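Local coordinates for protein peroxiredoxin 5 (Alvinella pompejana, PDB 2XHF) that probably reduces hydrogen peroxide and organic hydroperoxides as a thiol-dependent antioxidant peroxidase of the thioredoxin superfamily, at residues Val25-Pro30 against Arg105-Met110. Sequence-based numbering, arbitrary orientation.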
loop_
_atom_site.group_PDB
_atom_site.type_symbol
_atom_site.label_atom_id
_atom_site.label_comp_id
_atom_site.label_asym_id
_atom_site.label_seq_id
_atom_site.Cartn_x
_atom_site.Cartn_y
_atom_site.Cartn_z
ATOM N N VAL A 25 -7.229 3.362 14.746
ATOM C CA VAL A 25 -6.938 2.686 13.505
ATOM C C VAL A 25 -7.861 3.226 12.435
ATOM O O VAL A 25 -8.800 3.972 12.711
ATOM C CB VAL A 25 -7.050 1.151 13.628
ATOM C CG1 VAL A 25 -6.020 0.640 14.604
ATOM C CG2 VAL A 25 -8.444 0.761 14.066
ATOM N N TYR A 26 -7.546 2.892 11.188
ATOM C CA TYR A 26 -8.255 3.442 10.045
ATOM C C TYR A 26 -8.915 2.318 9.273
ATOM O O TYR A 26 -8.447 1.175 9.299
ATOM C CB TYR A 26 -7.262 4.198 9.148
ATOM C CG TYR A 26 -6.585 5.312 9.867
ATOM C CD1 TYR A 26 -5.532 5.061 10.750
ATOM C CD2 TYR A 26 -6.986 6.626 9.680
ATOM C CE1 TYR A 26 -4.929 6.094 11.438
ATOM C CE2 TYR A 26 -6.394 7.653 10.360
ATOM C CZ TYR A 26 -5.361 7.390 11.232
ATOM O OH TYR A 26 -4.765 8.433 11.902
ATOM N N GLU A 27 -10.022 2.615 8.616
ATOM C CA GLU A 27 -10.707 1.602 7.830
ATOM C C GLU A 27 -11.315 2.299 6.620
ATOM O O GLU A 27 -11.953 3.354 6.766
ATOM C CB GLU A 27 -11.792 0.940 8.674
ATOM C CG GLU A 27 -12.459 -0.254 8.027
ATOM C CD GLU A 27 -13.497 -0.898 8.941
ATOM O OE1 GLU A 27 -13.950 -0.246 9.908
ATOM O OE2 GLU A 27 -13.865 -2.050 8.670
ATOM N N ASP A 28 -11.047 1.755 5.435
ATOM C CA ASP A 28 -11.566 2.259 4.148
ATOM C C ASP A 28 -10.933 3.569 3.641
ATOM O O ASP A 28 -10.356 3.608 2.547
ATOM C CB ASP A 28 -13.086 2.385 4.160
ATOM C CG ASP A 28 -13.777 1.055 4.373
ATOM O OD1 ASP A 28 -13.519 0.131 3.582
ATOM O OD2 ASP A 28 -14.575 0.927 5.328
ATOM N N VAL A 29 -11.019 4.625 4.436
ATOM C CA VAL A 29 -10.504 5.931 4.040
ATOM C C VAL A 29 -9.871 6.615 5.242
ATOM O O VAL A 29 -10.229 6.316 6.374
ATOM C CB VAL A 29 -11.620 6.832 3.459
ATOM C CG1 VAL A 29 -12.193 6.220 2.172
ATOM C CG2 VAL A 29 -12.722 7.058 4.493
ATOM N N PRO A 30 -8.924 7.534 5.008
ATOM C CA PRO A 30 -8.208 8.147 6.133
ATOM C C PRO A 30 -9.099 8.949 7.075
ATOM O O PRO A 30 -8.761 9.097 8.257
ATOM C CB PRO A 30 -7.160 9.036 5.451
ATOM C CG PRO A 30 -6.960 8.407 4.103
ATOM C CD PRO A 30 -8.316 7.883 3.711
ATOM N N ARG A 105 -12.946 -7.524 9.177
ATOM C CA ARG A 105 -12.694 -6.100 9.252
ATOM C C ARG A 105 -11.228 -5.845 8.912
ATOM O O ARG A 105 -10.343 -6.435 9.513
ATOM C CB ARG A 105 -13.001 -5.603 10.661
ATOM C CG ARG A 105 -14.450 -5.809 11.120
ATOM C CD ARG A 105 -15.416 -4.817 10.480
ATOM N NE ARG A 105 -15.105 -3.441 10.829
ATOM C CZ ARG A 105 -15.393 -2.869 11.991
ATOM N NH1 ARG A 105 -16.051 -3.523 12.951
ATOM N NH2 ARG A 105 -15.032 -1.615 12.178
ATOM N N MET A 106 -10.997 -4.938 7.971
ATOM C CA MET A 106 -9.658 -4.648 7.497
ATOM C C MET A 106 -9.184 -3.360 8.115
ATOM O O MET A 106 -9.585 -2.272 7.692
ATOM C CB MET A 106 -9.643 -4.577 5.967
ATOM C CG MET A 106 -9.926 -5.911 5.313
ATOM S SD MET A 106 -8.426 -6.919 5.297
ATOM C CE MET A 106 -9.075 -8.557 4.984
ATOM N N LEU A 107 -8.346 -3.501 9.134
ATOM C CA LEU A 107 -7.882 -2.394 9.938
ATOM C C LEU A 107 -6.469 -1.961 9.517
ATOM O O LEU A 107 -5.542 -2.750 9.501
ATOM C CB LEU A 107 -7.900 -2.760 11.419
ATOM C CG LEU A 107 -9.227 -3.277 11.963
ATOM C CD1 LEU A 107 -9.064 -3.579 13.437
ATOM C CD2 LEU A 107 -10.364 -2.291 11.722
ATOM N N ALA A 108 -6.351 -0.692 9.178
ATOM C CA ALA A 108 -5.085 -0.111 8.746
ATOM C C ALA A 108 -4.421 0.612 9.902
ATOM O O ALA A 108 -4.913 1.643 10.361
ATOM C CB ALA A 108 -5.316 0.838 7.587
ATOM N N ASP A 109 -3.358 0.023 10.420
ATOM C CA ASP A 109 -2.522 0.635 11.463
ATOM C C ASP A 109 -1.529 1.561 10.769
ATOM O O ASP A 109 -0.310 1.313 10.713
ATOM C CB ASP A 109 -1.782 -0.470 12.209
ATOM C CG ASP A 109 -0.985 0.056 13.391
ATOM O OD1 ASP A 109 -1.362 1.118 13.940
ATOM O OD2 ASP A 109 0.012 -0.603 13.779
ATOM N N MET A 110 -2.064 2.637 10.216
ATOM C CA MET A 110 -1.358 3.361 9.170
ATOM C C MET A 110 -0.036 3.967 9.624
ATOM O O MET A 110 0.912 4.038 8.839
ATOM C CB MET A 110 -2.272 4.454 8.613
ATOM C CG MET A 110 -1.618 5.291 7.555
ATOM S SD MET A 110 -2.813 6.331 6.738
ATOM C CE MET A 110 -3.410 7.314 8.031
HETATM O O HOH W 1 -13.172 -3.570 6.610
HETATM O O HOH W 2 -9.957 -0.926 5.292
#
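R105 reaches over to E27 where the N-terminal hairpin of strands 24-26 and 33-35 meets strand 105-108, an outermost strand, within this chain, of the central mixed sheet in this thioredoxin-like fold. The guanidinium grips the carboxylate side-on: NE of R105 donates to OE2 of E27 at 2.9 Å and NH2 to OE1, both nearly straight and on the syn side, with the two planes only 15° apart. With CG anti to the backbone N (chi1 -173°) and the chain extended beyond it, the E27 carboxylate reaches R105, whose own chain bends at chi2 and chi3. An alanine in place of E27 would probably leave the guanidinium without its carboxylate mate and the water bound to both OE2 and M106 N short of one partner. At M106 the carbonyl O receives a second water, which also accepts from D28 N, and packs 3.5 Å from CG of E27. L107 is bonded through its backbone to C82 and A84 of the neighbouring parallel strand, while its CD2 touches CG2 of V25. A108 forms the single antiparallel bridge, a hydrogen-bonded pair with Y26: its N donates to Y26 O at 2.8 Å and its O accepts from Y26 N. The chain turns at D109 and brings M110 to the Y26 ring, whose hydroxyl is hydrogen-bonded to H111 NE2; M110 also packs against L128 of the second subunit. With its sulfur farther off, as in a Met-aromatic pair, M110 makes a CH-pi contact through its CE methyl, which sits over the ring centre, 3.7 Å from CZ of Y26.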